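Local coordinates for protein endoribonuclease YbeY (Aquifex aeolicus, PDB 1OZ9) that probably acts as a zinc-dependent endoribonuclease that cuts single-stranded RNA, in 16S rRNA 3'-end maturation and quality control of 70S ribosomes, at residues A[41-46]-A[85-90]; A[69-74]-A[117-122]. All coordinates share one frame; numbering follows the deposited sequence.

In the fold
Contacts 1 and 2 lie side by side, their centres about 8 Å apart, in the four-stranded mixed sheet and the helix that crosses one of its faces. Their segments alternate along the chain: 41-46, 69-74, 85-90, then 117-122. Contact 1 pairs two parallel inner strands; contact 2 sets the end of helix 105-120 against the antiparallel strand 69-78, outermost on its side of the sheet. Probable hydrogen bonds from Phe72 N to Asp86 O and from Leu70 N to Val88 O join the two, and Leu43 packs on Leu120. The sheet thereby backs the helix that carries two of the predicted zinc-binding histidines.

Contact 1: residues A[41-46]-A[85-90]; sequences VELSVY and GDVVIS
Glu42 O stands 3.7 Å from Gly85 N, too far for a bond, and that buried N-H finds no partner in the model; the backbone of Glu42 bonds instead with Lys82 and Leu84, one residue and more before Gly85. The carboxylate of Glu42 bonds Tyr81 OH through OE2. Leu43 brings CD1 against Gly85 O at 3.6 Å and, from an oblique direction, to the CG2 methyl of Val87; its side chain also packs on helices 22-35 and 105-120. From Ser44 onward the pairing is regular. Ser44 N donates to Gly85 O in an almost straight bond (177° at the hydrogen), and Ser44 O receives Val87 N. On the sheet face that Ser44 shares with Tyr46, Asp86 and Val88, Ser44 CB touches Asp86 OD1 at 3.2 Å. Val45, directed to the face of Leu43 and Val87, adds a CA-H contact to Val87 O at 3.3 Å. Tyr46 continues the ladder, its N bonded to Val87 O and its O to Ile89 N at 2.9 Å. With CG anti to the backbone N (chi1 -174°), its side chain runs beside that of Val88, CD2 lying 4.0 Å from CG1, while the hydroxyl bonds Glu52. This is an inner parallel pair in the mixed sheet of the matrix metalloproteinase-type fold, with Leu43, Val45 and Val87 on the face packed by helices 22-35 and 105-120.

Contact 2: residues A[69-74]-A[117-122]; sequences VLSFPM and IVHLLG
The imidazole of His119 meets Ser71 obliquely at its root, where Ser71 OG is 4.1 Å from CG; around the rest of the ring stand His115 and His125, their planes steeply inclined to it, and Phe135 in an edge-to-face arrangement. These three histidines are the predicted zinc ligands, and their spacing is that of the HGxxHxxGxxH signature of the YbeY family, akin to the metzincin HExxHxxGxxH. The second flat group is the peptide joining Phe72 to Pro73. One of its faces is roofed by Leu120, whose CD2 methyl lies over the peptide plane, 3.6 Å from both Phe72 C and Pro73 N and 4.2 Å from Pro73 CD. CB of Phe72 points away from the helix, and its ring meets Tyr60 edge-to-face.

Between these two groups, Ser71 directs its side chain to the last turn of helix 105-120. OG sits between the backbone N and the carbonyl carbon (chi1 72°), which sets it 3.3 Å from His119 CB, a close approach to carbon. Ser71 CB lies 3.9 Å from His119 CB and 4.1 Å from Leu120 CG. Leu120 has an unusual first torsion, -102°, that places CG there, and its other methyl, CD1, packs on Leu43 of strand 41-48, two places along the sheet. The strand thus meets His119 chiefly at CB, next to the root of the ring, and packs beside the last turn of the helix that carries His115 and His119. Straight after Leu120 the helix ends in a Schellman motif: Gly122, with its positive phi of 96°, turns the chain toward His125, and Gly122 N donates to His119 O at 2.9 Å.

Contact 1: residues A[41-46]-A[85-90]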
loop_
_atom_site.group_PDB
_atom_site.type_symbol
_atom_site.label_atom_id
_atom_site.label_comp_id
_atom_site.label_asym_id
_atom_site.label_seq_id
_atom_site.Cartn_x
_atom_site.Cartn_y
_atom_site.Cartn_z
ATOM N N VAL A 41 -13.609 -5.948 -5.356
ATOM C CA VAL A 41 -12.437 -5.500 -6.050
ATOM C C VAL A 41 -11.291 -6.426 -5.724
ATOM O O VAL A 41 -11.339 -7.171 -4.737
ATOM C CB VAL A 41 -12.033 -4.040 -5.681
ATOM C CG1 VAL A 41 -13.207 -3.069 -5.974
ATOM C CG2 VAL A 41 -11.614 -3.971 -4.222
ATOM N N GLU A 42 -10.267 -6.390 -6.560
ATOM C CA GLU A 42 -9.064 -7.192 -6.348
ATOM C C GLU A 42 -7.890 -6.283 -6.040
ATOM O O GLU A 42 -7.719 -5.244 -6.682
ATOM C CB GLU A 42 -8.764 -8.059 -7.579
ATOM C CG GLU A 42 -7.483 -8.909 -7.451
ATOM C CD GLU A 42 -7.188 -9.627 -8.755
ATOM O OE1 GLU A 42 -6.127 -9.361 -9.370
ATOM O OE2 GLU A 42 -8.051 -10.427 -9.188
ATOM N N LEU A 43 -7.094 -6.647 -5.045
ATOM C CA LEU A 43 -5.937 -5.843 -4.672
ATOM C C LEU A 43 -4.790 -6.803 -4.471
ATOM O O LEU A 43 -4.967 -7.802 -3.769
ATOM C CB LEU A 43 -6.196 -5.180 -3.324
ATOM C CG LEU A 43 -5.003 -4.512 -2.654
ATOM C CD1 LEU A 43 -4.515 -3.338 -3.525
ATOM C CD2 LEU A 43 -5.391 -4.023 -1.249
ATOM N N SER A 44 -3.632 -6.515 -5.066
ATOM C CA SER A 44 -2.455 -7.333 -4.820
ATOM C C SER A 44 -1.472 -6.553 -3.946
ATOM O O SER A 44 -1.278 -5.347 -4.152
ATOM C CB SER A 44 -1.806 -7.779 -6.130
ATOM O OG SER A 44 -2.691 -8.667 -6.823
ATOM N N VAL A 45 -0.896 -7.233 -2.952
ATOM C CA VAL A 45 0.107 -6.604 -2.100
ATOM C C VAL A 45 1.396 -7.417 -2.199
ATOM O O VAL A 45 1.375 -8.651 -1.990
ATOM C CB VAL A 45 -0.361 -6.506 -0.653
ATOM C CG1 VAL A 45 0.718 -5.807 0.204
ATOM C CG2 VAL A 45 -1.714 -5.739 -0.576
ATOM N N TYR A 46 2.515 -6.774 -2.542
ATOM C CA TYR A 46 3.780 -7.513 -2.667
ATOM C C TYR A 46 4.764 -6.960 -1.651
ATOM O O TYR A 46 4.959 -5.746 -1.596
ATOM C CB TYR A 46 4.341 -7.338 -4.078
ATOM C CG TYR A 46 5.581 -8.153 -4.446
ATOM C CD1 TYR A 46 5.844 -9.395 -3.878
ATOM C CD2 TYR A 46 6.478 -7.674 -5.408
ATOM C CE1 TYR A 46 6.964 -10.128 -4.246
ATOM C CE2 TYR A 46 7.589 -8.387 -5.781
ATOM C CZ TYR A 46 7.838 -9.614 -5.211
ATOM O OH TYR A 46 8.966 -10.304 -5.616
ATOM N N GLY A 85 -5.431 -2.950 -8.540
ATOM C CA GLY A 85 -4.040 -2.935 -8.928
ATOM C C GLY A 85 -3.130 -3.418 -7.823
ATOM O O GLY A 85 -3.564 -4.161 -6.924
ATOM N N ASP A 86 -1.874 -2.992 -7.888
ATOM C CA ASP A 86 -0.864 -3.506 -6.969
ATOM C C ASP A 86 -0.271 -2.476 -6.035
ATOM O O ASP A 86 -0.057 -1.336 -6.424
ATOM C CB ASP A 86 0.333 -4.048 -7.755
ATOM C CG ASP A 86 -0.061 -5.084 -8.778
ATOM O OD1 ASP A 86 -1.005 -5.835 -8.507
ATOM O OD2 ASP A 86 0.508 -5.184 -9.881
ATOM N N VAL A 87 0.072 -2.933 -4.839
ATOM C CA VAL A 87 0.846 -2.123 -3.882
ATOM C C VAL A 87 2.107 -2.930 -3.609
ATOM O O VAL A 87 2.015 -4.108 -3.259
ATOM C CB VAL A 87 0.125 -1.922 -2.567
ATOM C CG1 VAL A 87 1.053 -1.263 -1.562
ATOM C CG2 VAL A 87 -1.117 -1.013 -2.786
ATOM N N VAL A 88 3.275 -2.316 -3.789
ATOM C CA VAL A 88 4.542 -3.019 -3.599
ATOM C C VAL A 88 5.329 -2.266 -2.519
ATOM O O VAL A 88 5.567 -1.057 -2.673
ATOM C CB VAL A 88 5.360 -2.993 -4.909
ATOM C CG1 VAL A 88 6.712 -3.725 -4.735
ATOM C CG2 VAL A 88 4.554 -3.611 -6.047
ATOM N N ILE A 89 5.775 -2.990 -1.474
ATOM C CA ILE A 89 6.463 -2.396 -0.341
ATOM C C ILE A 89 7.816 -3.058 -0.156
ATOM O O ILE A 89 7.927 -4.275 -0.294
ATOM C CB ILE A 89 5.613 -2.674 0.914
ATOM C CG1 ILE A 89 4.352 -1.806 0.841
ATOM C CG2 ILE A 89 6.440 -2.423 2.203
ATOM C CD1 ILE A 89 3.268 -2.155 1.866
ATOM N N SER A 90 8.837 -2.278 0.149
ATOM C CA SER A 90 10.131 -2.875 0.422
ATOM C C SER A 90 10.268 -3.052 1.922
ATOM O O SER A 90 10.244 -2.078 2.693
ATOM C CB SER A 90 11.289 -1.994 -0.047
ATOM O OG SER A 90 12.519 -2.546 0.464
#

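Contact 2: residues A[69-74]-A[117-122]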
loop_
_atom_site.group_PDB
_atom_site.type_symbol
_atom_site.label_atom_id
_atom_site.label_comp_id
_atom_site.label_asym_id
_atom_site.label_seq_id
_atom_site.Cartn_x
_atom_site.Cartn_y
_atom_site.Cartn_z
ATOM N N VAL A 69 7.250 2.454 -0.746
ATOM C CA VAL A 69 6.061 1.847 -1.334
ATOM C C VAL A 69 5.782 2.444 -2.719
ATOM O O VAL A 69 5.978 3.640 -2.940
ATOM C CB VAL A 69 4.835 2.084 -0.394
ATOM C CG1 VAL A 69 4.591 3.611 -0.140
ATOM C CG2 VAL A 69 3.533 1.346 -0.870
ATOM N N LEU A 70 5.311 1.610 -3.639
ATOM C CA LEU A 70 4.868 2.082 -4.933
ATOM C C LEU A 70 3.490 1.490 -5.205
ATOM O O LEU A 70 3.213 0.348 -4.810
ATOM C CB LEU A 70 5.848 1.685 -6.022
ATOM C CG LEU A 70 7.210 2.410 -5.991
ATOM C CD1 LEU A 70 8.119 1.799 -7.039
ATOM C CD2 LEU A 70 7.090 3.896 -6.270
ATOM N N SER A 71 2.621 2.246 -5.857
ATOM C CA SER A 71 1.309 1.698 -6.202
ATOM C C SER A 71 1.101 1.712 -7.720
ATOM O O SER A 71 1.454 2.696 -8.393
ATOM C CB SER A 71 0.233 2.555 -5.528
ATOM O OG SER A 71 0.224 3.793 -6.240
ATOM N N PHE A 72 0.520 0.643 -8.269
ATOM C CA PHE A 72 0.356 0.513 -9.718
ATOM C C PHE A 72 -1.099 0.228 -10.084
ATOM O O PHE A 72 -1.553 -0.895 -9.911
ATOM C CB PHE A 72 1.211 -0.653 -10.242
ATOM C CG PHE A 72 2.672 -0.536 -9.895
ATOM C CD1 PHE A 72 3.177 -1.128 -8.761
ATOM C CD2 PHE A 72 3.515 0.215 -10.670
ATOM C CE1 PHE A 72 4.518 -0.983 -8.416
ATOM C CE2 PHE A 72 4.867 0.347 -10.334
ATOM C CZ PHE A 72 5.360 -0.266 -9.221
ATOM N N PRO A 73 -1.835 1.222 -10.576
ATOM C CA PRO A 73 -3.236 1.001 -10.965
ATOM C C PRO A 73 -3.374 0.132 -12.189
ATOM O O PRO A 73 -2.577 0.223 -13.124
ATOM C CB PRO A 73 -3.734 2.413 -11.295
ATOM C CG PRO A 73 -2.492 3.129 -11.758
ATOM C CD PRO A 73 -1.432 2.632 -10.758
ATOM N N MET A 74 -4.395 -0.722 -12.177
ATOM C CA MET A 74 -4.710 -1.567 -13.305
ATOM C C MET A 74 -6.071 -1.043 -13.765
ATOM O O MET A 74 -6.164 -0.146 -14.636
ATOM C CB MET A 74 -4.799 -3.030 -12.867
ATOM C CG MET A 74 -3.458 -3.648 -12.506
ATOM S SD MET A 74 -2.280 -3.774 -13.914
ATOM C CE MET A 74 -0.759 -3.372 -13.121
ATOM N N ILE A 117 -2.759 1.999 -0.774
ATOM C CA ILE A 117 -4.139 1.831 -1.213
ATOM C C ILE A 117 -4.724 3.180 -1.562
ATOM O O ILE A 117 -5.417 3.311 -2.576
ATOM C CB ILE A 117 -4.982 1.131 -0.150
ATOM C CG1 ILE A 117 -4.537 -0.326 -0.065
ATOM C CG2 ILE A 117 -6.506 1.187 -0.504
ATOM C CD1 ILE A 117 -5.173 -1.095 1.055
ATOM N N VAL A 118 -4.487 4.177 -0.722
ATOM C CA VAL A 118 -5.032 5.504 -0.999
ATOM C C VAL A 118 -4.497 6.060 -2.331
ATOM O O VAL A 118 -5.245 6.674 -3.113
ATOM C CB VAL A 118 -4.746 6.496 0.173
ATOM C CG1 VAL A 118 -5.258 7.934 -0.175
ATOM C CG2 VAL A 118 -5.391 5.949 1.481
ATOM N N HIS A 119 -3.218 5.826 -2.607
ATOM C CA HIS A 119 -2.637 6.229 -3.885
ATOM C C HIS A 119 -3.357 5.515 -5.007
ATOM O O HIS A 119 -3.593 6.085 -6.077
ATOM C CB HIS A 119 -1.167 5.829 -3.986
ATOM C CG HIS A 119 -0.226 6.888 -3.533
ATOM N ND1 HIS A 119 0.089 7.984 -4.301
ATOM C CD2 HIS A 119 0.470 7.018 -2.375
ATOM C CE1 HIS A 119 0.939 8.751 -3.638
ATOM N NE2 HIS A 119 1.192 8.182 -2.468
ATOM N N LEU A 120 -3.669 4.246 -4.774
ATOM C CA LEU A 120 -4.305 3.428 -5.813
ATOM C C LEU A 120 -5.703 3.908 -6.163
ATOM O O LEU A 120 -6.191 3.657 -7.270
ATOM C CB LEU A 120 -4.439 1.974 -5.353
ATOM C CG LEU A 120 -3.509 0.885 -5.833
ATOM C CD1 LEU A 120 -4.138 -0.482 -5.477
ATOM C CD2 LEU A 120 -3.279 0.971 -7.318
ATOM N N LEU A 121 -6.353 4.568 -5.210
ATOM C CA LEU A 121 -7.676 5.100 -5.431
ATOM C C LEU A 121 -7.598 6.442 -6.150
ATOM O O LEU A 121 -8.620 7.097 -6.373
ATOM C CB LEU A 121 -8.439 5.249 -4.121
ATOM C CG LEU A 121 -8.675 3.880 -3.477
ATOM C CD1 LEU A 121 -9.395 4.072 -2.166
ATOM C CD2 LEU A 121 -9.455 2.932 -4.439
ATOM N N GLY A 122 -6.390 6.872 -6.495
ATOM C CA GLY A 122 -6.256 8.079 -7.298
ATOM C C GLY A 122 -6.001 9.381 -6.559
ATOM O O GLY A 122 -6.234 10.457 -7.098
#